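Local coordinates for protein S-adenosylmethionine:tRNA ribosyltransferase-isomerase (Thermotoga maritima, PDB 1VKY) that probably transfers and isomerises the ribose moiety of S-adenosylmethionine onto the 7-aminomethyl group of preQ1-modified tRNA, giving epoxyqueuosine in queuosine biosynthesis, at residues Ser38-Leu43 against Gly341-Ile346; Leu68-Ser73 against Val204-Val209; Arg255-Gly260 against Val296-Thr301; Thr263-Glu268 against Leu285-Pro290. All blocks are in the same frame, centred on the assembly; numbering follows the deposited sequence.

Contact 1: Ser38-Leu43 against Gly341-Ile346; sequences SRLMVL and GDAMLI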
loop_
_atom_site.group_PDB
_atom_site.type_symbol
_atom_site.label_atom_id
_atom_site.label_comp_id
_atom_site.label_asym_id
_atom_site.label_seq_id
_atom_site.Cartn_x
_atom_site.Cartn_y
_atom_site.Cartn_z
ATOM N N SER B 38 -10.875 0.644 11.772
ATOM C CA SER B 38 -11.505 0.293 10.493
ATOM C C SER B 38 -12.922 -0.282 10.749
ATOM O O SER B 38 -13.272 -0.628 11.906
ATOM C CB SER B 38 -10.607 -0.672 9.715
ATOM O OG SER B 38 -10.628 -1.944 10.329
ATOM N N ARG B 39 -13.745 -0.336 9.698
ATOM C CA ARG B 39 -15.069 -0.948 9.787
ATOM C C ARG B 39 -14.922 -2.465 9.823
ATOM O O ARG B 39 -13.918 -2.997 9.356
ATOM C CB ARG B 39 -15.949 -0.529 8.616
ATOM C CG ARG B 39 -16.114 0.949 8.585
ATOM C CD ARG B 39 -17.013 1.458 7.485
ATOM N NE ARG B 39 -18.374 1.183 7.844
ATOM C CZ ARG B 39 -19.429 1.621 7.188
ATOM N NH1 ARG B 39 -19.289 2.381 6.106
ATOM N NH2 ARG B 39 -20.641 1.278 7.629
ATOM N N LEU B 40 -15.874 -3.130 10.477
ATOM C CA LEU B 40 -15.945 -4.595 10.552
ATOM C C LEU B 40 -17.374 -4.970 10.264
ATOM O O LEU B 40 -18.248 -4.705 11.091
ATOM C CB LEU B 40 -15.555 -5.106 11.958
ATOM C CG LEU B 40 -15.639 -6.613 12.262
ATOM C CD1 LEU B 40 -14.622 -7.383 11.447
ATOM C CD2 LEU B 40 -15.472 -6.952 13.725
ATOM N N MET B 41 -17.608 -5.614 9.124
ATOM C CA MET B 41 -18.892 -6.229 8.837
ATOM C C MET B 41 -18.878 -7.649 9.422
ATOM O O MET B 41 -17.972 -8.409 9.167
ATOM C CB MET B 41 -19.146 -6.324 7.330
ATOM C CG MET B 41 -20.561 -6.767 6.997
ATOM S SD MET B 41 -20.950 -6.739 5.242
ATOM C CE MET B 41 -20.910 -5.007 4.850
ATOM N N VAL B 42 -19.923 -7.990 10.173
ATOM C CA VAL B 42 -20.042 -9.300 10.781
ATOM C C VAL B 42 -21.182 -10.062 10.130
ATOM O O VAL B 42 -22.331 -9.599 10.129
ATOM C CB VAL B 42 -20.278 -9.184 12.300
ATOM C CG1 VAL B 42 -20.305 -10.544 12.938
ATOM C CG2 VAL B 42 -19.160 -8.337 12.963
ATOM N N LEU B 43 -20.851 -11.259 9.662
ATOM C CA LEU B 43 -21.760 -12.191 9.028
ATOM C C LEU B 43 -21.986 -13.422 9.922
ATOM O O LEU B 43 -21.048 -14.098 10.310
ATOM C CB LEU B 43 -21.175 -12.644 7.678
ATOM C CG LEU B 43 -21.490 -11.742 6.467
ATOM C CD1 LEU B 43 -21.071 -10.367 6.660
ATOM C CD2 LEU B 43 -20.859 -12.317 5.254
ATOM N N GLY B 341 -8.158 -1.605 3.297
ATOM C CA GLY B 341 -9.561 -1.317 3.604
ATOM C C GLY B 341 -10.085 -1.944 4.870
ATOM O O GLY B 341 -9.346 -2.238 5.800
ATOM N N ASP B 342 -11.386 -2.164 4.874
ATOM C CA ASP B 342 -12.079 -2.600 6.049
ATOM C C ASP B 342 -12.011 -4.149 6.156
ATOM O O ASP B 342 -11.382 -4.818 5.325
ATOM C CB ASP B 342 -13.527 -2.105 5.996
ATOM C CG ASP B 342 -13.611 -0.609 6.098
ATOM O OD1 ASP B 342 -12.893 -0.047 6.941
ATOM O OD2 ASP B 342 -14.369 0.061 5.385
ATOM N N ALA B 343 -12.648 -4.683 7.186
ATOM C CA ALA B 343 -12.649 -6.123 7.458
ATOM C C ALA B 343 -14.057 -6.732 7.571
ATOM O O ALA B 343 -15.041 -6.039 7.811
ATOM C CB ALA B 343 -11.917 -6.403 8.710
ATOM N N MET B 344 -14.094 -8.058 7.412
ATOM C CA MET B 344 -15.283 -8.907 7.588
ATOM C C MET B 344 -14.933 -10.032 8.577
ATOM O O MET B 344 -13.841 -10.624 8.480
ATOM C CB MET B 344 -15.645 -9.504 6.232
ATOM C CG MET B 344 -16.797 -10.449 6.232
ATOM S SD MET B 344 -17.138 -11.032 4.564
ATOM C CE MET B 344 -18.156 -9.666 3.903
ATOM N N LEU B 345 -15.835 -10.266 9.535
ATOM C CA LEU B 345 -15.840 -11.442 10.429
ATOM C C LEU B 345 -17.025 -12.313 10.037
ATOM O O LEU B 345 -18.184 -11.851 10.046
ATOM C CB LEU B 345 -16.022 -11.036 11.895
ATOM C CG LEU B 345 -16.210 -12.130 12.952
ATOM C CD1 LEU B 345 -15.037 -13.108 12.988
ATOM C CD2 LEU B 345 -16.461 -11.539 14.343
ATOM N N ILE B 346 -16.723 -13.550 9.666
ATOM C CA ILE B 346 -17.720 -14.529 9.345
ATOM C C ILE B 346 -17.717 -15.560 10.437
ATOM O O ILE B 346 -16.707 -16.220 10.646
ATOM C CB ILE B 346 -17.461 -15.183 8.011
ATOM C CG1 ILE B 346 -17.313 -14.118 6.923
ATOM C CG2 ILE B 346 -18.649 -16.133 7.689
ATOM C CD1 ILE B 346 -16.421 -14.482 5.867
#
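Strand pairing between residues 39-43, near the start of the modelled chain, and residues 343-346, at its C-terminal end, forms a parallel part of the mixed central sheet; Arg39 and Asp342 open it. The carboxylate of Asp342 takes the place of a backbone acceptor: its OD1 receives the N-H of Arg39 at 2.9 Å, from well above the carboxylate plane. CB of Arg39 lies 3.4 Å from CG of Asp342, while the guanidinium runs off to the carbonyl of Arg333 and to the ring of Tyr335, a cation-pi contact. The same OD1 makes a salt bridge with Arg336, which would favour the charged carboxylate. From there the bonds alternate in the parallel manner: Ala343 N to Arg39 O, Met41 N to Ala343 O, Leu345 N to Met41 O, and finally Leu43 N to Leu345 O, 2.8 Å long and nearly straight at 173°. On one face chi1 of 177° sets CG of Leu40 anti to the backbone N, and chi2 of 66° then puts CD1 3.9 Å from CB of Leu345 and 4.0 Å from CB of Ala343. On the other face Leu43 crosses the end of Met344, CD2 lying 4.0 Å from SD and equally near CE. Strand 49-54 lies along the far side of 39-43 as one edge strand of the sheet, and strand 298-302 runs antiparallel beyond 343-346. Helix 320-332 packs on the Met41, Leu43 and Met344 face through Ala330, Phe322, Ala326 and Tyr327, while helix 309-318 meets Ile346.

Contact 2: Leu68-Ser73 against Val204-Val209; sequences LVLNVS and VQFAEV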
loop_
_atom_site.group_PDB
_atom_site.type_symbol
_atom_site.label_atom_id
_atom_site.label_comp_id
_atom_site.label_asym_id
_atom_site.label_seq_id
_atom_site.Cartn_x
_atom_site.Cartn_y
_atom_site.Cartn_z
ATOM N N LEU B 68 -7.310 -17.504 17.969
ATOM C CA LEU B 68 -7.049 -16.681 16.806
ATOM C C LEU B 68 -5.769 -17.184 16.174
ATOM O O LEU B 68 -4.733 -17.228 16.827
ATOM C CB LEU B 68 -6.885 -15.194 17.182
ATOM C CG LEU B 68 -8.208 -14.439 17.406
ATOM C CD1 LEU B 68 -7.990 -13.055 18.061
ATOM C CD2 LEU B 68 -8.906 -14.241 16.151
ATOM N N VAL B 69 -5.848 -17.612 14.922
ATOM C CA VAL B 69 -4.666 -18.111 14.210
ATOM C C VAL B 69 -4.237 -17.133 13.165
ATOM O O VAL B 69 -4.986 -16.819 12.220
ATOM C CB VAL B 69 -4.911 -19.498 13.537
ATOM C CG1 VAL B 69 -3.575 -20.082 12.994
ATOM C CG2 VAL B 69 -5.511 -20.459 14.520
ATOM N N LEU B 70 -3.011 -16.660 13.316
ATOM C CA LEU B 70 -2.477 -15.647 12.410
ATOM C C LEU B 70 -1.386 -16.210 11.563
ATOM O O LEU B 70 -0.626 -17.054 12.000
ATOM C CB LEU B 70 -1.845 -14.496 13.220
ATOM C CG LEU B 70 -2.812 -13.759 14.163
ATOM C CD1 LEU B 70 -2.042 -13.206 15.342
ATOM C CD2 LEU B 70 -3.467 -12.681 13.438
ATOM N N ASN B 71 -1.277 -15.694 10.355
ATOM C CA ASN B 71 -0.208 -16.075 9.491
ATOM C C ASN B 71 0.907 -15.045 9.536
ATOM O O ASN B 71 0.640 -13.847 9.520
ATOM C CB ASN B 71 -0.705 -16.144 8.039
ATOM C CG ASN B 71 0.383 -16.644 7.067
ATOM O OD1 ASN B 71 0.773 -17.789 7.115
ATOM N ND2 ASN B 71 0.877 -15.755 6.202
ATOM N N VAL B 72 2.134 -15.521 9.507
ATOM C CA VAL B 72 3.319 -14.675 9.437
ATOM C C VAL B 72 4.090 -15.075 8.204
ATOM O O VAL B 72 4.467 -16.239 8.073
ATOM C CB VAL B 72 4.209 -14.927 10.671
ATOM C CG1 VAL B 72 5.596 -14.303 10.484
ATOM C CG2 VAL B 72 3.532 -14.387 11.904
ATOM N N SER B 73 4.292 -14.145 7.289
ATOM C CA SER B 73 5.054 -14.420 6.083
ATOM C C SER B 73 6.544 -14.061 6.300
ATOM O O SER B 73 6.855 -12.985 6.786
ATOM C CB SER B 73 4.448 -13.690 4.905
ATOM O OG SER B 73 3.262 -14.367 4.481
ATOM N N VAL B 204 -8.896 -15.111 25.330
ATOM C CA VAL B 204 -8.699 -15.542 23.929
ATOM C C VAL B 204 -7.214 -15.984 23.683
ATOM O O VAL B 204 -6.302 -15.281 24.042
ATOM C CB VAL B 204 -9.091 -14.428 22.968
ATOM C CG1 VAL B 204 -8.919 -14.877 21.495
ATOM C CG2 VAL B 204 -10.539 -14.005 23.229
ATOM N N GLN B 205 -6.997 -17.148 23.081
ATOM C CA GLN B 205 -5.644 -17.624 22.781
ATOM C C GLN B 205 -5.197 -17.262 21.358
ATOM O O GLN B 205 -6.030 -16.999 20.480
ATOM C CB GLN B 205 -5.599 -19.128 22.973
ATOM C CG GLN B 205 -5.861 -19.511 24.442
ATOM C CD GLN B 205 -5.363 -20.889 24.788
ATOM O OE1 GLN B 205 -4.424 -21.426 24.158
ATOM N NE2 GLN B 205 -5.981 -21.477 25.806
ATOM N N PHE B 206 -3.882 -17.257 21.143
ATOM C CA PHE B 206 -3.277 -16.958 19.845
ATOM C C PHE B 206 -2.347 -18.078 19.384
ATOM O O PHE B 206 -1.716 -18.744 20.197
ATOM C CB PHE B 206 -2.475 -15.652 19.926
ATOM C CG PHE B 206 -3.350 -14.432 20.000
ATOM C CD1 PHE B 206 -4.002 -14.108 21.194
ATOM C CD2 PHE B 206 -3.606 -13.679 18.870
ATOM C CE1 PHE B 206 -4.874 -13.009 21.252
ATOM C CE2 PHE B 206 -4.484 -12.574 18.935
ATOM C CZ PHE B 206 -5.102 -12.249 20.125
ATOM N N ALA B 207 -2.290 -18.310 18.074
ATOM C CA ALA B 207 -1.292 -19.199 17.509
ATOM C C ALA B 207 -0.921 -18.666 16.163
ATOM O O ALA B 207 -1.614 -17.800 15.600
ATOM C CB ALA B 207 -1.818 -20.607 17.391
ATOM N N GLU B 208 0.191 -19.163 15.638
ATOM C CA GLU B 208 0.630 -18.738 14.323
ATOM C C GLU B 208 0.926 -19.861 13.333
ATOM O O GLU B 208 1.378 -20.972 13.679
ATOM C CB GLU B 208 1.808 -17.733 14.440
ATOM C CG GLU B 208 3.180 -18.299 14.600
ATOM C CD GLU B 208 4.263 -17.205 14.548
ATOM O OE1 GLU B 208 3.992 -16.036 14.998
ATOM O OE2 GLU B 208 5.386 -17.535 14.057
ATOM N N VAL B 209 0.648 -19.559 12.068
ATOM C CA VAL B 209 1.152 -20.392 11.000
ATOM C C VAL B 209 2.101 -19.501 10.238
ATOM O O VAL B 209 2.008 -18.279 10.300
ATOM C CB VAL B 209 0.023 -20.989 10.092
ATOM C CG1 VAL B 209 -0.801 -21.971 10.903
ATOM C CG2 VAL B 209 -0.822 -19.931 9.468
#
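Leu68 and Phe206 form the dense end of this parallel strand pair, in which residues 68-73 run beside 205-209. Their side chains lie side by side and point the same way, with Leu68 CD1 3.6 Å from Phe206 CZ; Leu70 CD1 meets the same ring at its edge, in plane, 3.9 Å from CD2. Val204 CG1 closes on Leu68 CD1 at 4.0 Å, and Ile196 and Leu199 of helix 193-202 join around the ring. On the other face of the sheet Val69 CG1 touches Val209 CG1, also at 4.0 Å, where both meet Thr263 of helix 261-270. Toward Val72 the packing is looser and partly exposed. Glu208 has CG between its backbone N and carbonyl carbon (chi1 84°) and is extended beyond it; OE1 ends 3.5 Å from CG2 of Val72. Asn71 sends OD1 beside CG2 of Val209, and its ND2 makes a weak bond to Ser73 OG. Five backbone hydrogen bonds run through both regions, ending with Val72 N to Val209 O (2.9 Å). Main-chain bonds thus hold throughout; the closest apolar contacts lie around Phe206, while toward Val72 apolar methyls meet the polar ends of Glu208 and Asn71.

Contact 3: Arg255-Gly260 against Val296-Thr301; sequences RIVAVG and VDALVT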
loop_
_atom_site.group_PDB
_atom_site.type_symbol
_atom_site.label_atom_id
_atom_site.label_comp_id
_atom_site.label_asym_id
_atom_site.label_seq_id
_atom_site.Cartn_x
_atom_site.Cartn_y
_atom_site.Cartn_z
ATOM N N ARG B 255 -13.783 -22.124 19.405
ATOM C CA ARG B 255 -13.617 -21.889 17.971
ATOM C C ARG B 255 -12.178 -21.623 17.547
ATOM O O ARG B 255 -11.450 -20.896 18.224
ATOM C CB ARG B 255 -14.465 -20.730 17.544
ATOM C CG ARG B 255 -15.941 -21.112 17.474
ATOM C CD ARG B 255 -16.820 -19.951 17.308
ATOM N NE ARG B 255 -16.555 -18.973 18.359
ATOM C CZ ARG B 255 -17.309 -17.917 18.582
ATOM N NH1 ARG B 255 -18.378 -17.729 17.833
ATOM N NH2 ARG B 255 -16.994 -17.058 19.549
ATOM N N ILE B 256 -11.813 -22.209 16.411
ATOM C CA ILE B 256 -10.623 -21.835 15.649
ATOM C C ILE B 256 -11.011 -20.732 14.644
ATOM O O ILE B 256 -11.818 -20.921 13.722
ATOM C CB ILE B 256 -10.032 -23.051 14.943
ATOM C CG1 ILE B 256 -9.585 -24.095 15.968
ATOM C CG2 ILE B 256 -8.850 -22.660 14.027
ATOM C CD1 ILE B 256 -9.429 -25.449 15.347
ATOM N N VAL B 257 -10.478 -19.550 14.899
ATOM C CA VAL B 257 -10.751 -18.385 14.143
ATOM C C VAL B 257 -9.527 -18.098 13.294
ATOM O O VAL B 257 -8.494 -17.661 13.802
ATOM C CB VAL B 257 -11.096 -17.164 15.061
ATOM C CG1 VAL B 257 -11.550 -15.964 14.215
ATOM C CG2 VAL B 257 -12.197 -17.516 16.094
ATOM N N ALA B 258 -9.649 -18.294 11.987
ATOM C CA ALA B 258 -8.537 -17.997 11.092
ATOM C C ALA B 258 -8.507 -16.519 10.807
ATOM O O ALA B 258 -9.534 -15.911 10.550
ATOM C CB ALA B 258 -8.640 -18.777 9.811
ATOM N N VAL B 259 -7.305 -15.944 10.831
ATOM C CA VAL B 259 -7.140 -14.541 10.445
ATOM C C VAL B 259 -6.451 -14.505 9.096
ATOM O O VAL B 259 -5.242 -14.793 9.010
ATOM C CB VAL B 259 -6.337 -13.759 11.491
ATOM C CG1 VAL B 259 -6.170 -12.301 11.010
ATOM C CG2 VAL B 259 -7.041 -13.827 12.835
ATOM N N GLY B 260 -7.242 -14.245 8.058
ATOM C CA GLY B 260 -6.748 -14.185 6.670
ATOM C C GLY B 260 -6.901 -15.468 5.887
ATOM O O GLY B 260 -6.872 -16.539 6.452
ATOM N N VAL B 296 -11.443 -24.654 10.251
ATOM C CA VAL B 296 -11.741 -23.234 10.496
ATOM C C VAL B 296 -13.208 -23.013 10.899
ATOM O O VAL B 296 -14.106 -23.309 10.110
ATOM C CB VAL B 296 -11.422 -22.446 9.243
ATOM C CG1 VAL B 296 -11.737 -20.925 9.454
ATOM C CG2 VAL B 296 -9.985 -22.646 8.826
ATOM N N ASP B 297 -13.444 -22.494 12.109
ATOM C CA ASP B 297 -14.826 -22.249 12.606
ATOM C C ASP B 297 -15.346 -20.842 12.345
ATOM O O ASP B 297 -16.561 -20.597 12.345
ATOM C CB ASP B 297 -14.924 -22.527 14.100
ATOM C CG ASP B 297 -14.426 -23.918 14.455
ATOM O OD1 ASP B 297 -14.863 -24.884 13.806
ATOM O OD2 ASP B 297 -13.565 -24.133 15.333
ATOM N N ALA B 298 -14.427 -19.912 12.149
ATOM C CA ALA B 298 -14.727 -18.512 11.894
ATOM C C ALA B 298 -13.581 -17.881 11.146
ATOM O O ALA B 298 -12.483 -18.405 11.138
ATOM C CB ALA B 298 -14.991 -17.788 13.185
ATOM N N LEU B 299 -13.816 -16.736 10.504
ATOM C CA LEU B 299 -12.816 -16.194 9.564
ATOM C C LEU B 299 -12.812 -14.658 9.635
ATOM O O LEU B 299 -13.873 -14.067 9.513
ATOM C CB LEU B 299 -13.115 -16.654 8.127
ATOM C CG LEU B 299 -12.295 -15.990 6.974
ATOM C CD1 LEU B 299 -10.834 -16.238 7.211
ATOM C CD2 LEU B 299 -12.639 -16.493 5.652
ATOM N N VAL B 300 -11.638 -14.054 9.892
ATOM C CA VAL B 300 -11.437 -12.590 9.677
ATOM C C VAL B 300 -10.646 -12.373 8.384
ATOM O O VAL B 300 -9.569 -12.968 8.166
ATOM C CB VAL B 300 -10.643 -11.964 10.834
ATOM C CG1 VAL B 300 -10.460 -10.485 10.650
ATOM C CG2 VAL B 300 -11.282 -12.279 12.168
ATOM N N THR B 301 -11.160 -11.502 7.537
ATOM C CA THR B 301 -10.574 -11.279 6.237
ATOM C C THR B 301 -10.946 -9.898 5.669
ATOM O O THR B 301 -11.869 -9.251 6.132
ATOM C CB THR B 301 -11.029 -12.397 5.299
ATOM O OG1 THR B 301 -10.354 -12.284 4.028
ATOM C CG2 THR B 301 -12.514 -12.282 4.980
#
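Asp297 and Ile256 meet where strands 256-259 and 298-301 begin to pair in parallel, joined by a beta-alpha-beta crossover through helix 261-270, although further chain with the short strand 279-281 also intervenes. Asp297 has CG anti to its carbonyl carbon (chi1 -54°), and the carboxylate faces the first N-H of strand 256-259. OD2 accepts the N-H of Ile256 on its anti side, 2.8 Å away and almost straight at 173°. In return the carbonyl O of Ile256 takes two donors, Asp297 N at 2.8 Å and Ala298 N at 3.2 Å. CB of Asp297 also touches CG of Arg255 at 3.8 Å, but the guanidinium salt-bridges Asp66. Val257 has CG1 anti to its backbone N (chi1 -173°), and both its methyls lie 4.0 Å from CB of Ala298. On the other face CB of Ala258 meets CG1 of Val296 at 3.8 Å. The end of Leu299 comes nearer the other strand, CD1 lying 3.6 Å from Ala258 O. The pairing finishes at Gly260, N-cap of helix 261-270, whose N gives a 2.7 Å bond to Val300 O; at its positive phi a side chain would press against the preceding carbonyl. OD2 of Asp297 also salt-bridges Arg250, which would favour an ionised carboxylate; charge pairing and a main-chain hydrogen bond thus converge on one oxygen at the start of a strand pair whose middle is apolar.

Contact 4: Thr263-Glu268 against Leu285-Pro290; sequences TVRTLE and LFIYPP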
loop_
_atom_site.group_PDB
_atom_site.type_symbol
_atom_site.label_atom_id
_atom_site.label_comp_id
_atom_site.label_asym_id
_atom_site.label_seq_id
_atom_site.Cartn_x
_atom_site.Cartn_y
_atom_site.Cartn_z
ATOM N N THR B 263 -4.081 -18.188 6.081
ATOM C CA THR B 263 -4.290 -19.094 7.203
ATOM C C THR B 263 -5.311 -20.195 6.875
ATOM O O THR B 263 -5.096 -21.373 7.183
ATOM C CB THR B 263 -4.767 -18.296 8.412
ATOM O OG1 THR B 263 -3.757 -17.357 8.817
ATOM C CG2 THR B 263 -4.951 -19.213 9.614
ATOM N N VAL B 264 -6.433 -19.802 6.269
ATOM C CA VAL B 264 -7.469 -20.798 5.883
ATOM C C VAL B 264 -6.923 -21.867 4.989
ATOM O O VAL B 264 -7.165 -23.025 5.225
ATOM C CB VAL B 264 -8.644 -20.123 5.172
ATOM C CG1 VAL B 264 -9.633 -21.165 4.622
ATOM C CG2 VAL B 264 -9.350 -19.174 6.113
ATOM N N ARG B 265 -6.209 -21.483 3.927
ATOM C CA ARG B 265 -5.682 -22.470 2.982
ATOM C C ARG B 265 -4.702 -23.378 3.652
ATOM O O ARG B 265 -4.710 -24.576 3.408
ATOM C CB ARG B 265 -5.044 -21.792 1.749
ATOM C CG ARG B 265 -5.996 -20.871 0.962
ATOM C CD ARG B 265 -5.381 -20.213 -0.372
ATOM N NE ARG B 265 -3.950 -20.486 -0.407
ATOM C CZ ARG B 265 -2.974 -19.621 -0.184
ATOM N NH1 ARG B 265 -3.228 -18.337 0.030
ATOM N NH2 ARG B 265 -1.710 -20.061 -0.188
ATOM N N THR B 266 -3.878 -22.859 4.560
ATOM C CA THR B 266 -2.936 -23.718 5.281
ATOM C C THR B 266 -3.624 -24.711 6.178
ATOM O O THR B 266 -3.320 -25.898 6.152
ATOM C CB THR B 266 -1.926 -22.834 6.104
ATOM O OG1 THR B 266 -1.029 -22.197 5.166
ATOM C CG2 THR B 266 -1.024 -23.726 6.993
ATOM N N LEU B 267 -4.564 -24.239 6.986
ATOM C CA LEU B 267 -5.278 -25.119 7.880
ATOM C C LEU B 267 -6.158 -26.177 7.186
ATOM O O LEU B 267 -6.217 -27.341 7.638
ATOM C CB LEU B 267 -6.114 -24.298 8.846
ATOM C CG LEU B 267 -5.347 -23.416 9.861
ATOM C CD1 LEU B 267 -6.438 -22.621 10.599
ATOM C CD2 LEU B 267 -4.474 -24.197 10.817
ATOM N N GLU B 268 -6.864 -25.781 6.126
ATOM C CA GLU B 268 -7.682 -26.758 5.376
ATOM C C GLU B 268 -6.848 -27.760 4.570
ATOM O O GLU B 268 -7.263 -28.907 4.331
ATOM C CB GLU B 268 -8.710 -26.030 4.501
ATOM C CG GLU B 268 -9.751 -25.288 5.320
ATOM C CD GLU B 268 -10.533 -26.169 6.293
ATOM O OE1 GLU B 268 -10.959 -27.277 5.886
ATOM O OE2 GLU B 268 -10.746 -25.769 7.457
ATOM N N LEU B 285 -4.156 -26.274 -2.742
ATOM C CA LEU B 285 -5.603 -26.423 -2.507
ATOM C C LEU B 285 -6.345 -25.245 -3.062
ATOM O O LEU B 285 -5.976 -24.103 -2.756
ATOM C CB LEU B 285 -5.871 -26.567 -1.005
ATOM C CG LEU B 285 -7.358 -26.684 -0.597
ATOM C CD1 LEU B 285 -7.999 -27.934 -1.186
ATOM C CD2 LEU B 285 -7.472 -26.725 0.920
ATOM N N PHE B 286 -7.364 -25.502 -3.892
ATOM C CA PHE B 286 -8.204 -24.472 -4.450
ATOM C C PHE B 286 -9.608 -24.576 -3.823
ATOM O O PHE B 286 -10.278 -25.584 -3.998
ATOM C CB PHE B 286 -8.303 -24.618 -5.988
ATOM C CG PHE B 286 -9.170 -23.589 -6.629
ATOM C CD1 PHE B 286 -8.785 -22.282 -6.662
ATOM C CD2 PHE B 286 -10.389 -23.916 -7.161
ATOM C CE1 PHE B 286 -9.589 -21.321 -7.211
ATOM C CE2 PHE B 286 -11.196 -22.940 -7.725
ATOM C CZ PHE B 286 -10.778 -21.659 -7.759
ATOM N N ILE B 287 -10.016 -23.551 -3.074
ATOM C CA ILE B 287 -11.246 -23.545 -2.321
ATOM C C ILE B 287 -12.281 -22.738 -3.108
ATOM O O ILE B 287 -12.067 -21.574 -3.446
ATOM C CB ILE B 287 -11.032 -22.981 -0.912
ATOM C CG1 ILE B 287 -9.981 -23.804 -0.174
ATOM C CG2 ILE B 287 -12.382 -22.830 -0.188
ATOM C CD1 ILE B 287 -9.561 -23.229 1.206
ATOM N N TYR B 288 -13.397 -23.393 -3.395
ATOM C CA TYR B 288 -14.454 -22.859 -4.251
ATOM C C TYR B 288 -15.769 -23.457 -3.743
ATOM O O TYR B 288 -15.772 -24.614 -3.293
ATOM C CB TYR B 288 -14.149 -23.328 -5.674
ATOM C CG TYR B 288 -15.006 -22.754 -6.761
ATOM C CD1 TYR B 288 -14.694 -21.536 -7.351
ATOM C CD2 TYR B 288 -16.152 -23.435 -7.212
ATOM C CE1 TYR B 288 -15.484 -20.982 -8.342
ATOM C CE2 TYR B 288 -16.971 -22.863 -8.225
ATOM C CZ TYR B 288 -16.608 -21.641 -8.799
ATOM O OH TYR B 288 -17.348 -21.031 -9.821
ATOM N N PRO B 289 -16.885 -22.740 -3.814
ATOM C CA PRO B 289 -18.146 -23.246 -3.204
ATOM C C PRO B 289 -18.727 -24.409 -4.011
ATOM O O PRO B 289 -18.610 -24.387 -5.210
ATOM C CB PRO B 289 -19.094 -22.059 -3.300
ATOM C CG PRO B 289 -18.343 -20.944 -3.862
ATOM C CD PRO B 289 -17.097 -21.461 -4.484
ATOM N N PRO B 290 -19.338 -25.421 -3.396
ATOM C CA PRO B 290 -19.434 -25.581 -1.966
ATOM C C PRO B 290 -18.172 -26.225 -1.352
ATOM O O PRO B 290 -17.542 -27.079 -1.977
ATOM C CB PRO B 290 -20.644 -26.514 -1.834
ATOM C CG PRO B 290 -20.510 -27.385 -2.982
ATOM C CD PRO B 290 -20.051 -26.505 -4.112
HETATM O O HOH W 1 -3.805 -23.174 -1.452
#
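With CG1 anti to the carbonyl carbon (chi1 -58°) and CD1 anti to CA (chi2 173°), Ile287 extends its CD1 toward helix 261-270 and meets Val264 CG1 at 4.0 Å, the two side chains crossing at a slant. Leu285 has CG anti to the backbone N (chi1 178°); of its two methyls CD2 meets the helix, 3.9 Å from Glu268 CB and 3.8 Å from Glu268 C. Glu268 therefore contributes its aliphatic root here; beyond the bend at chi2 the carboxylate leaves the interface, OE1 forming a salt bridge with Arg272 and both oxygens accepting backbone N-H groups from residues 294-296. No direct hydrogen bond spans the two segments. A water joins them instead, accepting from Arg265 NE at 2.9 Å in the guanidinium plane and donating to Leu285 O at 2.7 Å. CG of Arg265 lies 4.3 Å from Ile287 CD1, so the apolar part of this side chain flanks the isoleucine while NE faces the water. The contact joins an irregular loop, which runs between strands 279-281 and 298-302, to one flank of the helix. Phe293 touches Val264, Glu268 and Ile287, and helix 309-318 borders the same place through Leu313 against Arg265 and Ala316 against Ile287.

Contacts 1, 2 and 3 are three strand pairings of one mixed sheet, whose order 39-44, 343-346, 298-302, 256-259, 67-75, 205-213 places contact 3 centrally. Its centre lies about 12 Å from that of contact 1 and about 10 Å from that of contact 2; backbone hydrogen bonds link it to both neighbours. Contact 4 adds the helix that follows strand 256-259: Val264 and Thr263 pack on Leu299 and Ala258, and Thr263 touches contact 2 as well. Along the chain, contact 1 spans the other three, contact 2 closes before contact 3 opens, and contact 4 falls within contact 3. The sheet thus sets N-terminal strand 39-44 and C-terminal strand 343-346 side by side, next to strands from mid-chain.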